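Local coordinates for chitinase A (Cycas revoluta, PDB 4MNK), which probably hydrolyses chitin as a plant class V, family 18 glycoside hydrolase and is captured here with bound N-acetylglucosamine units, at residues S21-S25 with R26-H30; Q178-A181 with A182-W186; G267-F271 with S272-N276. All blocks are in the same frame, centred on the assembly; numbering follows the deposited sequence. Where two conformers were deposited one is given.

Contact 1. Residues S21-S25 with R26-H30; sequences SKINS and RLFTH
The guanidinium group of R26 carries the amide oxygen of N24 over one of its faces, with OD1 of N24 3.0 Å from NE of R26. Because OD1 sits over the face and not in the plane of the N-H bonds, neither NE nor NH2 is hydrogen-bonded to it. The amide and guanidinium planes stand 63° apart, and the two side chains cross at about a right angle. OD1 of N24 instead accepts from the backbone N of R26 at 3.2 Å, a bent bond that ties the N24 side chain to the backbone two residues on. The anti placement of CG relative to the backbone N (chi1 -171°) puts the N24 amide beside its own carbonyl carbon, where OD1 meets N of R26 and ND2 lies 3.6 Å from CD1 of L27. The F28 ring receives the carbonyl O of N24 at its edge, 3.3 Å from CD2, beside CA of S25, while CG2 of I23 approaches obliquely. That same carbonyl accepts from N of L27 at 3.1 Å, the donor standing above the carbonyl plane. A weak bond from N of F28 to O of S25 follows. L27 and F28 rest on P339 of helix 337-346. N24 is the centre of an inverse gamma turn, and the short 3-10 turn after it leads the chain into strand 30-36 of the TIM barrel.

Contact 2. Residues Q178-A181 with A182-W186; sequences QFIA and AGLDW
I180 and L184 form the close-packed part of this helix end. The backbone N of L184 donates to the carbonyl O of I180 at 2.9 Å, nearly along the C=O axis, and CB of L184 lies 3.3 Å from that same oxygen. L184 thus meets the I180 oxygen with both its backbone N and its CB, while G183 N adds only a weak second bond. With CG of L184 anti to its own carbonyl carbon, beside the backbone N (chi1 -83°), CD2 comes to CG2 of I180 at 4.3 Å in a light apolar touch. Both side chains are buried.

The opposite character appears at Q178 and A182, which are exposed. Here the contact is chiefly backbone: A182 N donates to O of Q178 at 3.1 Å, and the A182 methyl adds little more than an approach of CB to the same oxygen at 3.5 Å. Between these two regions G183 N donates to O of F179 at 3.0 Å, continuing the i to i+4 ladder. L184 is the first residue to leave helical backbone angles, and the chain turns there toward the next strand.

The carbonyl O atoms of A181 and, just past the helix, of L184 both accept from NZ of K233, and that of G183 accepts from OG1 of T139. Helix 177-183 lies beside helix 125-149, with F179 against V132, V135 and S136, while I180 and L184 reach E158 of strand 155-161 and the chain runs on into strand 186-190.

Contact 3. Residues G267-F271 with S272-N276; sequences GALSF and SEIQN
The chain turns from strand 268-270 into helix 272-276 almost at a right angle, the two axes making 87° and passing 6.2 Å apart. F271 and Q275, one helical turn apart, carry the main side-chain contact. The Q275 amide lies over one face of the F271 ring, the two planes only 14° from parallel, with NE2 of Q275 3.2 Å from CZ of F271. Further back along the same chain, CG of Q275 makes a CH-pi contact, 4.1 Å from the ring centroid and offset toward the rim. F271 swings its ring to this place by setting CG anti to the backbone N (chi1 -178°), and the glutamine bends at chi2 to follow it. Replacing F271 with an alanine would probably strip the Q275 amide of the flat surface it stacks on, leaving it free to turn, and open a gap beside I337 and L338 of helix 337-346.

On another side of the helix start, L269 meets I274 and E273: in the conformer given, its CD2 lies 3.9 Å from CG1 of I274, and its CG packs against CB of E273, the two side chains crossing at about a right angle. S270 is the N-cap, its OG accepting from N of E273 at 3.0 Å, while its carbonyl O accepts from N of I274 at 2.9 Å. A268, just before the turn, belongs to the glycan pocket and touches a bound sugar.

The chemistry is therefore divided: a serine hydroxyl takes up an amide of the first helical turn that has no earlier carbonyl in the helix to pair with, while the ring-amide stack and the aliphatic contacts pack the first helical turn against the end of the strand.

From the N terminus the three contacts follow in series; none nests in or crosses another. Each closes only a short local turn. Contact 1 ends the loop between strands 5-11 and 30-36, contact 2 ends helix 177-183 ahead of strand 186-190, and contact 3 joins strand 262-270 to helix 271-279. Contacts 1 and 2 meet through their last residues, the rings of H30 and W186 packing edge-to-face, although their centres are 26 Å apart. Contact 3 lies across the chain centre from contact 2, the centres about 35 Å apart, but shares helix 337-346 as a neighbour with contact 1, through L27, F28 and F271.

Contact 1. Residues S21-S25 with R26-H30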
loop_
_atom_site.group_PDB
_atom_site.type_symbol
_atom_site.label_atom_id
_atom_site.label_comp_id
_atom_site.label_asym_id
_atom_site.label_seq_id
_atom_site.Cartn_x
_atom_site.Cartn_y
_atom_site.Cartn_z
ATOM N N SER A 21 -12.264 10.933 10.759
ATOM C CA SER A 21 -13.690 10.774 11.044
ATOM C C SER A 21 -14.526 10.406 9.812
ATOM O O SER A 21 -15.631 9.884 9.949
ATOM C CB SER A 21 -14.250 12.039 11.696
ATOM O OG SER A 21 -14.126 13.153 10.827
ATOM N N LYS A 22 -13.989 10.674 8.623
ATOM C CA LYS A 22 -14.686 10.392 7.368
ATOM C C LYS A 22 -14.499 8.959 6.868
ATOM O O LYS A 22 -15.224 8.522 5.972
ATOM C CB LYS A 22 -14.262 11.380 6.280
ATOM C CG LYS A 22 -14.835 12.776 6.452
ATOM C CD LYS A 22 -14.618 13.613 5.200
ATOM C CE LYS A 22 -15.407 14.911 5.253
ATOM N NZ LYS A 22 -16.868 14.686 5.093
ATOM N N ILE A 23 -13.534 8.237 7.438
ATOM C CA ILE A 23 -13.279 6.847 7.052
ATOM C C ILE A 23 -14.448 5.969 7.479
ATOM O O ILE A 23 -14.866 6.007 8.638
ATOM C CB ILE A 23 -11.985 6.294 7.699
ATOM C CG1 ILE A 23 -10.770 7.150 7.320
ATOM C CG2 ILE A 23 -11.771 4.825 7.307
ATOM C CD1 ILE A 23 -9.533 6.877 8.161
ATOM N N ASN A 24 -14.984 5.181 6.551
ATOM C CA ASN A 24 -15.997 4.206 6.927
ATOM C C ASN A 24 -15.326 2.961 7.502
ATOM O O ASN A 24 -15.092 1.978 6.784
ATOM C CB ASN A 24 -16.926 3.853 5.763
ATOM C CG ASN A 24 -18.106 3.004 6.203
ATOM O OD1 ASN A 24 -18.127 2.484 7.319
ATOM N ND2 ASN A 24 -19.092 2.860 5.330
ATOM N N SER A 25 -15.011 3.001 8.793
ATOM C CA SER A 25 -14.245 1.920 9.411
ATOM C C SER A 25 -15.023 0.608 9.568
ATOM O O SER A 25 -14.439 -0.409 9.943
ATOM C CB SER A 25 -13.654 2.369 10.746
ATOM O OG SER A 25 -14.648 2.963 11.554
ATOM N N ARG A 26 -16.323 0.630 9.267
ATOM C CA ARG A 26 -17.132 -0.593 9.223
ATOM C C ARG A 26 -16.660 -1.547 8.127
ATOM O O ARG A 26 -16.917 -2.746 8.190
ATOM C CB ARG A 26 -18.608 -0.259 8.990
ATOM C CG ARG A 26 -19.287 0.480 10.129
ATOM C CD ARG A 26 -20.700 0.915 9.751
ATOM N NE ARG A 26 -20.709 2.001 8.771
ATOM C CZ ARG A 26 -20.695 3.298 9.074
ATOM N NH1 ARG A 26 -20.672 3.698 10.339
ATOM N NH2 ARG A 26 -20.706 4.202 8.104
ATOM N N LEU A 27 -15.968 -1.000 7.129
ATOM C CA LEU A 27 -15.562 -1.751 5.944
ATOM C C LEU A 27 -14.145 -2.316 6.058
ATOM O O LEU A 27 -13.620 -2.896 5.103
ATOM C CB LEU A 27 -15.704 -0.865 4.699
ATOM C CG LEU A 27 -17.097 -0.250 4.492
ATOM C CD1 LEU A 27 -17.106 0.685 3.296
ATOM C CD2 LEU A 27 -18.176 -1.321 4.348
ATOM N N PHE A 28 -13.540 -2.165 7.234
ATOM C CA PHE A 28 -12.147 -2.543 7.449
ATOM C C PHE A 28 -11.958 -3.335 8.730
ATOM O O PHE A 28 -12.752 -3.226 9.666
ATOM C CB PHE A 28 -11.258 -1.296 7.485
ATOM C CG PHE A 28 -11.283 -0.508 6.213
ATOM C CD1 PHE A 28 -10.466 -0.862 5.149
ATOM C CD2 PHE A 28 -12.139 0.583 6.067
ATOM C CE1 PHE A 28 -10.493 -0.141 3.962
ATOM C CE2 PHE A 28 -12.172 1.308 4.880
ATOM C CZ PHE A 28 -11.347 0.945 3.827
ATOM N N THR A 29 -10.894 -4.134 8.757
ATOM C CA THR A 29 -10.430 -4.782 9.980
ATOM C C THR A 29 -9.208 -4.050 10.541
ATOM O O THR A 29 -8.971 -4.069 11.748
ATOM C CB THR A 29 -10.060 -6.261 9.740
ATOM O OG1 THR A 29 -9.013 -6.340 8.768
ATOM C CG2 THR A 29 -11.266 -7.058 9.250
ATOM N N HIS A 30 -8.435 -3.416 9.659
ATOM C CA HIS A 30 -7.204 -2.718 10.044
ATOM C C HIS A 30 -7.050 -1.433 9.252
ATOM O O HIS A 30 -7.240 -1.419 8.031
ATOM C CB HIS A 30 -5.976 -3.610 9.837
ATOM C CG HIS A 30 -5.991 -4.853 10.670
ATOM N ND1 HIS A 30 -6.762 -5.950 10.352
ATOM C CD2 HIS A 30 -5.353 -5.160 11.823
ATOM C CE1 HIS A 30 -6.587 -6.887 11.269
ATOM N NE2 HIS A 30 -5.738 -6.432 12.172
#

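Contact 2. Residues Q178-A181 with A182-W186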
loop_
_atom_site.group_PDB
_atom_site.type_symbol
_atom_site.label_atom_id
_atom_site.label_comp_id
_atom_site.label_asym_id
_atom_site.label_seq_id
_atom_site.Cartn_x
_atom_site.Cartn_y
_atom_site.Cartn_z
ATOM N N GLN A 178 10.649 -16.986 3.986
ATOM C CA GLN A 178 10.600 -17.732 5.242
ATOM C C GLN A 178 10.904 -16.805 6.422
ATOM O O GLN A 178 10.216 -16.840 7.446
ATOM C CB GLN A 178 11.570 -18.914 5.205
ATOM C CG GLN A 178 11.467 -19.841 6.403
ATOM C CD GLN A 178 12.646 -20.780 6.493
ATOM O OE1 GLN A 178 13.782 -20.353 6.707
ATOM N NE2 GLN A 178 12.385 -22.068 6.323
ATOM N N PHE A 179 11.936 -15.978 6.259
ATOM C CA PHE A 179 12.287 -14.928 7.215
ATOM C C PHE A 179 11.082 -14.028 7.507
ATOM O O PHE A 179 10.730 -13.795 8.667
ATOM C CB PHE A 179 13.452 -14.099 6.656
ATOM C CG PHE A 179 13.793 -12.881 7.472
ATOM C CD1 PHE A 179 14.808 -12.934 8.420
ATOM C CD2 PHE A 179 13.116 -11.677 7.282
ATOM C CE1 PHE A 179 15.131 -11.812 9.178
ATOM C CE2 PHE A 179 13.434 -10.553 8.037
ATOM C CZ PHE A 179 14.443 -10.621 8.985
ATOM N N ILE A 180 10.456 -13.537 6.439
ATOM C CA ILE A 180 9.308 -12.643 6.543
ATOM C C ILE A 180 8.123 -13.319 7.242
ATOM O O ILE A 180 7.503 -12.731 8.133
ATOM C CB ILE A 180 8.892 -12.107 5.152
ATOM C CG1 ILE A 180 9.925 -11.100 4.635
ATOM C CG2 ILE A 180 7.508 -11.478 5.204
ATOM C CD1 ILE A 180 9.761 -10.728 3.169
ATOM N N ALA A 181 7.817 -14.555 6.849
ATOM C CA ALA A 181 6.702 -15.292 7.448
ATOM C C ALA A 181 6.883 -15.521 8.952
ATOM O O ALA A 181 5.911 -15.530 9.707
ATOM C CB ALA A 181 6.486 -16.613 6.728
ATOM N N ALA A 182 8.130 -15.691 9.380
ATOM C CA ALA A 182 8.423 -15.909 10.793
ATOM C C ALA A 182 8.370 -14.617 11.608
ATOM O O ALA A 182 7.924 -14.624 12.759
ATOM C CB ALA A 182 9.770 -16.585 10.953
ATOM N N GLY A 183 8.811 -13.514 11.007
ATOM C CA GLY A 183 8.948 -12.248 11.726
ATOM C C GLY A 183 7.764 -11.300 11.656
ATOM O O GLY A 183 7.626 -10.422 12.512
ATOM N N LEU A 184 6.921 -11.468 10.638
ATOM C CA LEU A 184 5.837 -10.526 10.349
ATOM C C LEU A 184 4.475 -11.193 10.343
ATOM O O LEU A 184 4.351 -12.381 10.051
ATOM C CB LEU A 184 6.063 -9.851 8.992
ATOM C CG LEU A 184 7.000 -8.642 8.905
ATOM C CD1 LEU A 184 8.457 -9.031 9.091
ATOM C CD2 LEU A 184 6.814 -7.946 7.581
ATOM N N ASP A 185 3.448 -10.407 10.643
ATOM C CA ASP A 185 2.079 -10.905 10.616
ATOM C C ASP A 185 1.542 -11.033 9.197
ATOM O O ASP A 185 0.815 -11.978 8.892
ATOM C CB ASP A 185 1.191 -10.026 11.485
ATOM C CG ASP A 185 1.581 -10.103 12.935
ATOM O OD1 ASP A 185 1.209 -11.097 13.595
ATOM O OD2 ASP A 185 2.287 -9.193 13.411
ATOM N N TRP A 186 1.914 -10.087 8.339
ATOM C CA TRP A 186 1.651 -10.175 6.904
ATOM C C TRP A 186 2.455 -9.129 6.150
ATOM O O TRP A 186 3.093 -8.272 6.765
ATOM C CB TRP A 186 0.152 -10.051 6.581
ATOM C CG TRP A 186 -0.477 -8.693 6.800
ATOM C CD1 TRP A 186 -0.491 -7.641 5.927
ATOM C CD2 TRP A 186 -1.221 -8.271 7.948
ATOM N NE1 TRP A 186 -1.187 -6.583 6.467
ATOM C CE2 TRP A 186 -1.645 -6.943 7.709
ATOM C CE3 TRP A 186 -1.556 -8.878 9.164
ATOM C CZ2 TRP A 186 -2.391 -6.216 8.641
ATOM C CZ3 TRP A 186 -2.299 -8.155 10.089
ATOM C CH2 TRP A 186 -2.703 -6.836 9.823
#

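Contact 3. Residues G267-F271 with S272-N276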
loop_
_atom_site.group_PDB
_atom_site.type_symbol
_atom_site.label_atom_id
_atom_site.label_comp_id
_atom_site.label_asym_id
_atom_site.label_seq_id
_atom_site.Cartn_x
_atom_site.Cartn_y
_atom_site.Cartn_z
ATOM N N GLY A 267 -0.284 12.850 -13.490
ATOM C CA GLY A 267 -0.323 11.427 -13.815
ATOM C C GLY A 267 -1.142 10.533 -12.900
ATOM O O GLY A 267 -1.205 9.327 -13.125
ATOM N N ALA A 268 -1.769 11.110 -11.877
ATOM C CA ALA A 268 -2.587 10.338 -10.940
ATOM C C ALA A 268 -3.890 11.044 -10.582
ATOM O O ALA A 268 -3.900 12.248 -10.312
ATOM C CB ALA A 268 -1.796 10.012 -9.683
ATOM N N LEU A 269 -4.973 10.276 -10.547
ATOM C CA LEU A 269 -6.297 10.813 -10.271
ATOM C C LEU A 269 -7.018 9.904 -9.285
ATOM O O LEU A 269 -7.077 8.694 -9.491
ATOM C CB LEU A 269 -7.089 10.906 -11.573
ATOM C CG LEU A 269 -8.226 11.921 -11.625
ATOM C CD1 LEU A 269 -7.707 13.317 -11.314
ATOM C CD2 LEU A 269 -8.910 11.888 -12.983
ATOM N N SER A 270 -7.563 10.484 -8.216
ATOM C CA SER A 270 -8.283 9.706 -7.202
ATOM C C SER A 270 -9.533 9.080 -7.813
ATOM O O SER A 270 -10.095 9.620 -8.774
ATOM C CB SER A 270 -8.677 10.590 -6.023
ATOM O OG SER A 270 -9.751 11.445 -6.374
ATOM N N PHE A 271 -9.973 7.953 -7.260
ATOM C CA PHE A 271 -11.211 7.327 -7.716
ATOM C C PHE A 271 -12.380 8.312 -7.701
ATOM O O PHE A 271 -13.164 8.358 -8.646
ATOM C CB PHE A 271 -11.544 6.088 -6.883
ATOM C CG PHE A 271 -12.785 5.374 -7.337
ATOM C CD1 PHE A 271 -13.961 5.465 -6.603
ATOM C CD2 PHE A 271 -12.780 4.622 -8.507
ATOM C CE1 PHE A 271 -15.113 4.807 -7.025
ATOM C CE2 PHE A 271 -13.929 3.961 -8.938
ATOM C CZ PHE A 271 -15.094 4.054 -8.192
ATOM N N SER A 272 -12.485 9.105 -6.635
ATOM C CA SER A 272 -13.546 10.105 -6.530
ATOM C C SER A 272 -13.488 11.123 -7.674
ATOM O O SER A 272 -14.523 11.489 -8.237
ATOM C CB SER A 272 -13.511 10.797 -5.166
ATOM O OG SER A 272 -13.806 9.868 -4.139
ATOM N N GLU A 273 -12.283 11.554 -8.036
ATOM C CA GLU A 273 -12.122 12.459 -9.171
ATOM C C GLU A 273 -12.428 11.766 -10.502
ATOM O O GLU A 273 -12.926 12.402 -11.429
ATOM C CB GLU A 273 -10.738 13.112 -9.185
ATOM C CG GLU A 273 -10.507 14.147 -8.072
ATOM C CD GLU A 273 -11.437 15.364 -8.142
ATOM O OE1 GLU A 273 -12.040 15.626 -9.208
ATOM O OE2 GLU A 273 -11.558 16.071 -7.117
ATOM N N ILE A 274 -12.146 10.468 -10.586
ATOM C CA ILE A 274 -12.506 9.676 -11.764
ATOM C C ILE A 274 -14.026 9.577 -11.908
ATOM O O ILE A 274 -14.553 9.660 -13.020
ATOM C CB ILE A 274 -11.839 8.278 -11.740
ATOM C CG1 ILE A 274 -10.318 8.429 -11.855
ATOM C CG2 ILE A 274 -12.381 7.389 -12.863
ATOM C CD1 ILE A 274 -9.527 7.186 -11.496
ATOM N N GLN A 275 -14.730 9.430 -10.788
ATOM C CA GLN A 275 -16.194 9.462 -10.799
ATOM C C GLN A 275 -16.722 10.807 -11.304
ATOM O O GLN A 275 -17.677 10.848 -12.086
ATOM C CB GLN A 275 -16.774 9.139 -9.415
ATOM C CG GLN A 275 -16.385 7.766 -8.867
ATOM C CD GLN A 275 -16.825 6.625 -9.765
ATOM O OE1 GLN A 275 -17.983 6.212 -9.742
ATOM N NE2 GLN A 275 -15.894 6.101 -10.554
ATOM N N ASN A 276 -16.090 11.898 -10.871
ATOM C CA ASN A 276 -16.412 13.234 -11.378
ATOM C C ASN A 276 -16.152 13.334 -12.881
ATOM O O ASN A 276 -16.956 13.901 -13.620
ATOM C CB ASN A 276 -15.605 14.308 -10.638
ATOM C CG ASN A 276 -15.954 14.408 -9.160
ATOM O OD1 ASN A 276 -17.010 13.954 -8.717
ATOM N ND2 ASN A 276 -15.062 15.019 -8.390
#